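Local coordinates for protein carboxylesterase YbfK (Bacillus subtilis, PDB 4CCY) that hydrolyses carboxylic esters to an alcohol and a carboxylate, and has the alpha/beta hydrolase fold, probably with a serine nucleophile, at residues 237-242 with 280-285; 247-252 with 265-270. All blocks are in the same frame, centred on the assembly; numbering follows the deposited sequence.

Contact 1 of 2, residues 237-242 with 280-285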
loop_
_atom_site.group_PDB
_atom_site.type_symbol
_atom_site.label_atom_id
_atom_site.label_comp_id
_atom_site.label_asym_id
_atom_site.label_seq_id
_atom_site.Cartn_x
_atom_site.Cartn_y
_atom_site.Cartn_z
ATOM N N LEU A 237 -4.041 2.348 -13.399
ATOM C CA LEU A 237 -2.713 2.909 -13.631
ATOM C C LEU A 237 -1.686 2.074 -12.861
ATOM O O LEU A 237 -1.784 1.937 -11.634
ATOM C CB LEU A 237 -2.645 4.371 -13.176
ATOM C CG LEU A 237 -1.237 4.971 -13.072
ATOM C CD1 LEU A 237 -0.552 5.112 -14.438
ATOM C CD2 LEU A 237 -1.277 6.303 -12.350
ATOM N N LEU A 238 -0.718 1.519 -13.588
ATOM C CA LEU A 238 0.324 0.663 -13.022
ATOM C C LEU A 238 1.713 1.290 -13.180
ATOM O O LEU A 238 2.151 1.579 -14.307
ATOM C CB LEU A 238 0.312 -0.715 -13.699
ATOM C CG LEU A 238 1.312 -1.756 -13.162
ATOM C CD1 LEU A 238 1.135 -2.001 -11.666
ATOM C CD2 LEU A 238 1.217 -3.062 -13.931
ATOM N N MET A 239 2.404 1.480 -12.058
ATOM C CA MET A 239 3.699 2.147 -12.067
ATOM C C MET A 239 4.777 1.299 -11.401
ATOM O O MET A 239 4.600 0.811 -10.294
ATOM C CB MET A 239 3.612 3.527 -11.387
ATOM C CG MET A 239 2.571 4.456 -12.017
ATOM S SD MET A 239 2.511 6.080 -11.236
ATOM C CE MET A 239 3.987 6.834 -11.890
ATOM N N PHE A 240 5.891 1.128 -12.093
ATOM C CA PHE A 240 7.073 0.499 -11.509
ATOM C C PHE A 240 8.232 1.477 -11.560
ATOM O O PHE A 240 8.245 2.401 -12.389
ATOM C CB PHE A 240 7.486 -0.730 -12.312
ATOM C CG PHE A 240 6.433 -1.789 -12.426
ATOM C CD1 PHE A 240 6.226 -2.707 -11.393
ATOM C CD2 PHE A 240 5.676 -1.907 -13.588
ATOM C CE1 PHE A 240 5.263 -3.707 -11.527
ATOM C CE2 PHE A 240 4.721 -2.902 -13.721
ATOM C CZ PHE A 240 4.508 -3.795 -12.688
ATOM N N GLY A 241 9.217 1.260 -10.692
ATOM C CA GLY A 241 10.472 2.005 -10.727
ATOM C C GLY A 241 11.514 1.198 -11.487
ATOM O O GLY A 241 11.594 -0.024 -11.332
ATOM N N GLU A 242 12.327 1.872 -12.305
ATOM C CA GLU A 242 13.332 1.155 -13.110
ATOM C C GLU A 242 14.332 0.334 -12.292
ATOM O O GLU A 242 14.913 -0.619 -12.811
ATOM C CB GLU A 242 14.062 2.100 -14.084
ATOM C CG GLU A 242 14.872 3.201 -13.421
ATOM C CD GLU A 242 15.938 3.780 -14.335
ATOM O OE1 GLU A 242 16.363 3.109 -15.305
ATOM O OE2 GLU A 242 16.366 4.921 -14.068
ATOM N N PRO A 280 8.143 11.837 -5.611
ATOM C CA PRO A 280 6.807 12.281 -5.232
ATOM C C PRO A 280 6.221 13.328 -6.194
ATOM O O PRO A 280 5.020 13.300 -6.441
ATOM C CB PRO A 280 7.012 12.888 -3.836
ATOM C CG PRO A 280 8.452 13.259 -3.770
ATOM C CD PRO A 280 9.153 12.210 -4.594
ATOM N N GLU A 281 7.052 14.235 -6.715
ATOM C CA GLU A 281 6.571 15.285 -7.631
ATOM C C GLU A 281 5.908 14.645 -8.860
ATOM O O GLU A 281 4.768 14.990 -9.213
ATOM C CB GLU A 281 7.708 16.224 -8.077
ATOM C CG GLU A 281 8.471 16.941 -6.958
ATOM C CD GLU A 281 9.558 16.092 -6.271
ATOM O OE1 GLU A 281 9.730 14.881 -6.582
ATOM O OE2 GLU A 281 10.259 16.655 -5.379
ATOM N N TYR A 282 6.622 13.722 -9.504
ATOM C CA TYR A 282 6.078 13.012 -10.660
ATOM C C TYR A 282 4.843 12.159 -10.340
ATOM O O TYR A 282 3.815 12.286 -11.017
ATOM C CB TYR A 282 7.126 12.154 -11.370
ATOM C CG TYR A 282 6.494 11.423 -12.535
ATOM C CD1 TYR A 282 6.085 12.121 -13.687
ATOM C CD2 TYR A 282 6.236 10.058 -12.462
ATOM C CE1 TYR A 282 5.470 11.457 -14.745
ATOM C CE2 TYR A 282 5.621 9.392 -13.512
ATOM C CZ TYR A 282 5.244 10.090 -14.642
ATOM O OH TYR A 282 4.639 9.405 -15.649
ATOM N N VAL A 283 4.956 11.296 -9.327
ATOM C CA VAL A 283 3.856 10.423 -8.904
ATOM C C VAL A 283 2.625 11.241 -8.512
ATOM O O VAL A 283 1.513 10.895 -8.911
ATOM C CB VAL A 283 4.283 9.439 -7.765
ATOM C CG1 VAL A 283 3.099 8.688 -7.167
ATOM C CG2 VAL A 283 5.289 8.429 -8.275
ATOM N N ASN A 284 2.817 12.320 -7.749
ATOM C CA ASN A 284 1.700 13.187 -7.344
ATOM C C ASN A 284 0.832 13.632 -8.530
ATOM O O ASN A 284 -0.390 13.420 -8.539
ATOM C CB ASN A 284 2.193 14.416 -6.561
ATOM C CG ASN A 284 2.644 14.072 -5.140
ATOM O OD1 ASN A 284 2.543 12.925 -4.697
ATOM N ND2 ASN A 284 3.148 15.064 -4.428
ATOM N N GLN A 285 1.475 14.219 -9.540
ATOM C CA GLN A 285 0.755 14.735 -10.703
ATOM C C GLN A 285 0.219 13.624 -11.616
ATOM O O GLN A 285 -0.908 13.727 -12.117
ATOM C CB GLN A 285 1.598 15.765 -11.482
ATOM C CG GLN A 285 0.901 16.341 -12.723
ATOM C CD GLN A 285 -0.425 17.007 -12.402
ATOM O OE1 GLN A 285 -0.458 18.043 -11.747
ATOM N NE2 GLN A 285 -1.523 16.409 -12.851
#
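Met239 reaches from strand 236-241 of the central alpha/beta hydrolase sheet to Tyr282 and Val283 on helix 280-290, which packs over one face of that sheet. The contact is wholly apolar and very small, with no hydrogen bond between the two segments. One methyl does all the touching on the strand side. The Met239 chain leaves the strand extended about chi2 (-179°) and then turns at the sulfur (chi3 75°), and this last bend carries CE to the helix. The backbones stay well apart, the nearest CA atoms, those of Met239 and Val283, being 8.9 Å from each other. Further round the helix, Val283 also touches Trp77 of helix 71-80, so the methionine methyl lies beside the junction of two helices with the sheet.

One polar link adjoins the contact: the hydroxyl of Tyr282 probably hydrogen-bonds to Glu266 on the neighbouring strand 264-268.

At the ring, CE of Met239 approaches obliquely and sits 3.4 Å from CE2 of Tyr282, a close carbon-carbon approach, and 4.0 Å from its CD2. The valine fits more loosely, with its CG2 4.2 Å from CE of Met239.

Contact 2 of 2, residues 247-252 with 265-270. With NA (sodium ion), chain C.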
loop_
_atom_site.group_PDB
_atom_site.type_symbol
_atom_site.label_atom_id
_atom_site.label_comp_id
_atom_site.label_asym_id
_atom_site.label_seq_id
_atom_site.Cartn_x
_atom_site.Cartn_y
_atom_site.Cartn_z
ATOM N N TYR A 247 11.704 -7.732 -7.995
ATOM C CA TYR A 247 11.378 -8.564 -9.154
ATOM C C TYR A 247 11.831 -7.912 -10.455
ATOM O O TYR A 247 12.408 -6.809 -10.441
ATOM C CB TYR A 247 9.878 -8.879 -9.218
ATOM C CG TYR A 247 8.948 -7.703 -9.017
ATOM C CD1 TYR A 247 8.634 -6.844 -10.069
ATOM C CD2 TYR A 247 8.364 -7.464 -7.784
ATOM C CE1 TYR A 247 7.762 -5.788 -9.899
ATOM C CE2 TYR A 247 7.505 -6.395 -7.601
ATOM C CZ TYR A 247 7.209 -5.562 -8.665
ATOM O OH TYR A 247 6.343 -4.500 -8.495
ATOM N N HIS A 248 11.584 -8.603 -11.572
ATOM C CA HIS A 248 11.881 -8.053 -12.896
ATOM C C HIS A 248 10.722 -7.230 -13.356
ATOM O O HIS A 248 9.764 -7.752 -13.943
ATOM C CB HIS A 248 12.180 -9.158 -13.907
ATOM C CG HIS A 248 13.522 -9.821 -13.706
ATOM N ND1 HIS A 248 14.667 -9.120 -13.603
ATOM C CD2 HIS A 248 13.870 -11.156 -13.596
ATOM C CE1 HIS A 248 15.697 -9.963 -13.417
ATOM N NE2 HIS A 248 15.213 -11.209 -13.419
ATOM N N GLN A 249 10.806 -5.926 -13.125
ATOM C CA GLN A 249 9.683 -5.035 -13.449
ATOM C C GLN A 249 9.390 -4.958 -14.950
ATOM O O GLN A 249 8.266 -4.663 -15.336
ATOM C CB GLN A 249 9.857 -3.642 -12.821
ATOM C CG GLN A 249 10.931 -2.755 -13.451
ATOM C CD GLN A 249 12.333 -3.282 -13.250
ATOM O OE1 GLN A 249 12.630 -3.962 -12.264
ATOM N NE2 GLN A 249 13.204 -2.977 -14.181
ATOM N N GLN A 250 10.383 -5.245 -15.796
ATOM C CA GLN A 250 10.141 -5.289 -17.243
ATOM C C GLN A 250 9.106 -6.374 -17.600
ATOM O O GLN A 250 8.114 -6.092 -18.276
ATOM C CB GLN A 250 11.447 -5.478 -18.037
ATOM C CG GLN A 250 11.288 -5.345 -19.550
ATOM C CD GLN A 250 10.727 -3.999 -19.989
ATOM O OE1 GLN A 250 11.077 -2.945 -19.450
ATOM N NE2 GLN A 250 9.859 -4.029 -20.985
ATOM N N MET A 251 9.337 -7.598 -17.125
ATOM C CA MET A 251 8.407 -8.712 -17.312
ATOM C C MET A 251 7.015 -8.443 -16.717
ATOM O O MET A 251 6.016 -8.810 -17.309
ATOM C CB MET A 251 8.994 -9.998 -16.718
ATOM C CG MET A 251 10.243 -10.515 -17.437
ATOM S SD MET A 251 10.959 -11.987 -16.664
ATOM C CE MET A 251 9.620 -13.179 -16.811
ATOM N N ALA A 252 6.955 -7.824 -15.541
ATOM C CA ALA A 252 5.677 -7.476 -14.922
ATOM C C ALA A 252 4.939 -6.455 -15.790
ATOM O O ALA A 252 3.745 -6.609 -16.063
ATOM C CB ALA A 252 5.902 -6.926 -13.526
ATOM N N ALA A 265 0.282 1.502 -18.044
ATOM C CA ALA A 265 1.417 0.959 -17.302
ATOM C C ALA A 265 2.699 1.642 -17.758
ATOM O O ALA A 265 2.858 1.935 -18.949
ATOM C CB ALA A 265 1.510 -0.548 -17.495
ATOM N N GLU A 266 3.601 1.896 -16.805
ATOM C CA GLU A 266 4.851 2.581 -17.075
ATOM C C GLU A 266 5.948 2.187 -16.103
ATOM O O GLU A 266 5.681 1.704 -14.995
ATOM C CB GLU A 266 4.653 4.113 -17.054
ATOM C CG GLU A 266 4.175 4.681 -15.721
ATOM C CD GLU A 266 3.887 6.176 -15.782
ATOM O OE1 GLU A 266 2.797 6.562 -16.202
ATOM O OE2 GLU A 266 4.755 6.980 -15.431
ATOM N N ILE A 267 7.187 2.430 -16.517
ATOM C CA ILE A 267 8.347 2.230 -15.674
ATOM C C ILE A 267 9.087 3.572 -15.558
ATOM O O ILE A 267 9.542 4.135 -16.558
ATOM C CB ILE A 267 9.266 1.121 -16.235
ATOM C CG1 ILE A 267 8.504 -0.226 -16.329
ATOM C CG2 ILE A 267 10.518 0.992 -15.385
ATOM C CD1 ILE A 267 9.194 -1.289 -17.165
ATOM N N VAL A 268 9.196 4.070 -14.330
ATOM C CA VAL A 268 9.716 5.408 -14.056
ATOM C C VAL A 268 11.235 5.377 -13.802
ATOM O O VAL A 268 11.745 4.521 -13.065
ATOM C CB VAL A 268 8.954 6.034 -12.869
ATOM C CG1 VAL A 268 9.468 7.433 -12.540
ATOM C CG2 VAL A 268 7.457 6.063 -13.163
ATOM N N LYS A 269 11.946 6.291 -14.461
ATOM C CA LYS A 269 13.392 6.430 -14.333
ATOM C C LYS A 269 13.792 6.968 -12.980
ATOM O O LYS A 269 13.073 7.768 -12.378
ATOM C CB LYS A 269 13.938 7.387 -15.387
ATOM C CG LYS A 269 14.288 6.739 -16.704
ATOM C CD LYS A 269 14.813 7.781 -17.685
ATOM C CE LYS A 269 16.326 7.736 -17.796
ATOM N NZ LYS A 269 16.783 8.243 -19.123
ATOM N N ASN A 270 14.963 6.523 -12.528
ATOM C CA ASN A 270 15.624 7.046 -11.332
ATOM C C ASN A 270 14.797 6.797 -10.088
ATOM O O ASN A 270 14.703 7.648 -9.192
ATOM C CB ASN A 270 15.974 8.538 -11.492
ATOM C CG ASN A 270 16.903 8.802 -12.673
ATOM O OD1 ASN A 270 17.878 8.090 -12.882
ATOM N ND2 ASN A 270 16.607 9.844 -13.439
HETATM NA NA NA C . 14.280 -5.057 -11.082
HETATM O O HOH W 1 14.837 -6.427 -13.138
HETATM O O HOH W 2 15.929 -3.468 -11.917
HETATM O O HOH W 3 15.776 -6.889 -9.871
#
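The side-chain amide of Gln250 meets Ile267 through its oxygen, OE1 lying 3.4 Å from the CD1 methyl, and the two side chains cross at about a right angle. The imidazole of His248 has a water in its plane at the edge, 2.7 Å from ND1, and its ring also packs edge-to-face with that of His162. The third flat group, the Gln249 amide, gives its oxygen to a sodium ion, OE1 to metal 2.3 Å, with a CD-OE1-sodium angle of about 148°.

On the strand side Ile267 alone makes the contact. Its CD1 lies under the first turn of helix 249-259, 3.9 Å from the backbone O of Gln249, while its CG2 is 4.2 Å from CG of Gln249. The glutamine chain folds back at chi2 (-67°), turning its amide from the isoleucine to the ion. Gln250 NE2 makes a weak hydrogen bond to Glu254, one turn along the helix, which leaves OE1 on the isoleucine side.

Besides OE1, the sodium takes the backbone O of Tyr247 at 2.6 Å, three waters and the backbone O of Glu244, the probable acid of the charge relay. The water held by His248 is one of the three, so this N-cap residue acts in the second shell. The whole is the start of the helix in a right-handed beta-alpha-beta crossover, strand 236-241, helix 249-259 and strand 264-268, with a sodium site bridging the loop of the putative catalytic acid to the helix.

The two contacts lie about 11 Å apart, centre to centre, on the same side of the chain's centre, and share one edge of the main sheet, where strands 236-241 and 264-268 run parallel as neighbours. They cover its two faces: helix 280-290 in contact 1 and helix 249-259 in contact 2. Along the chain both segments of contact 2 fall between those of contact 1. A probable hydrogen bond from Asn270 N to Glu242 OE2 ties the two contacts together through these two residues. The loops that follow these strands carry Glu244 and His273, probably the acid and base of the charge relay, so both loops start from neighbouring strands.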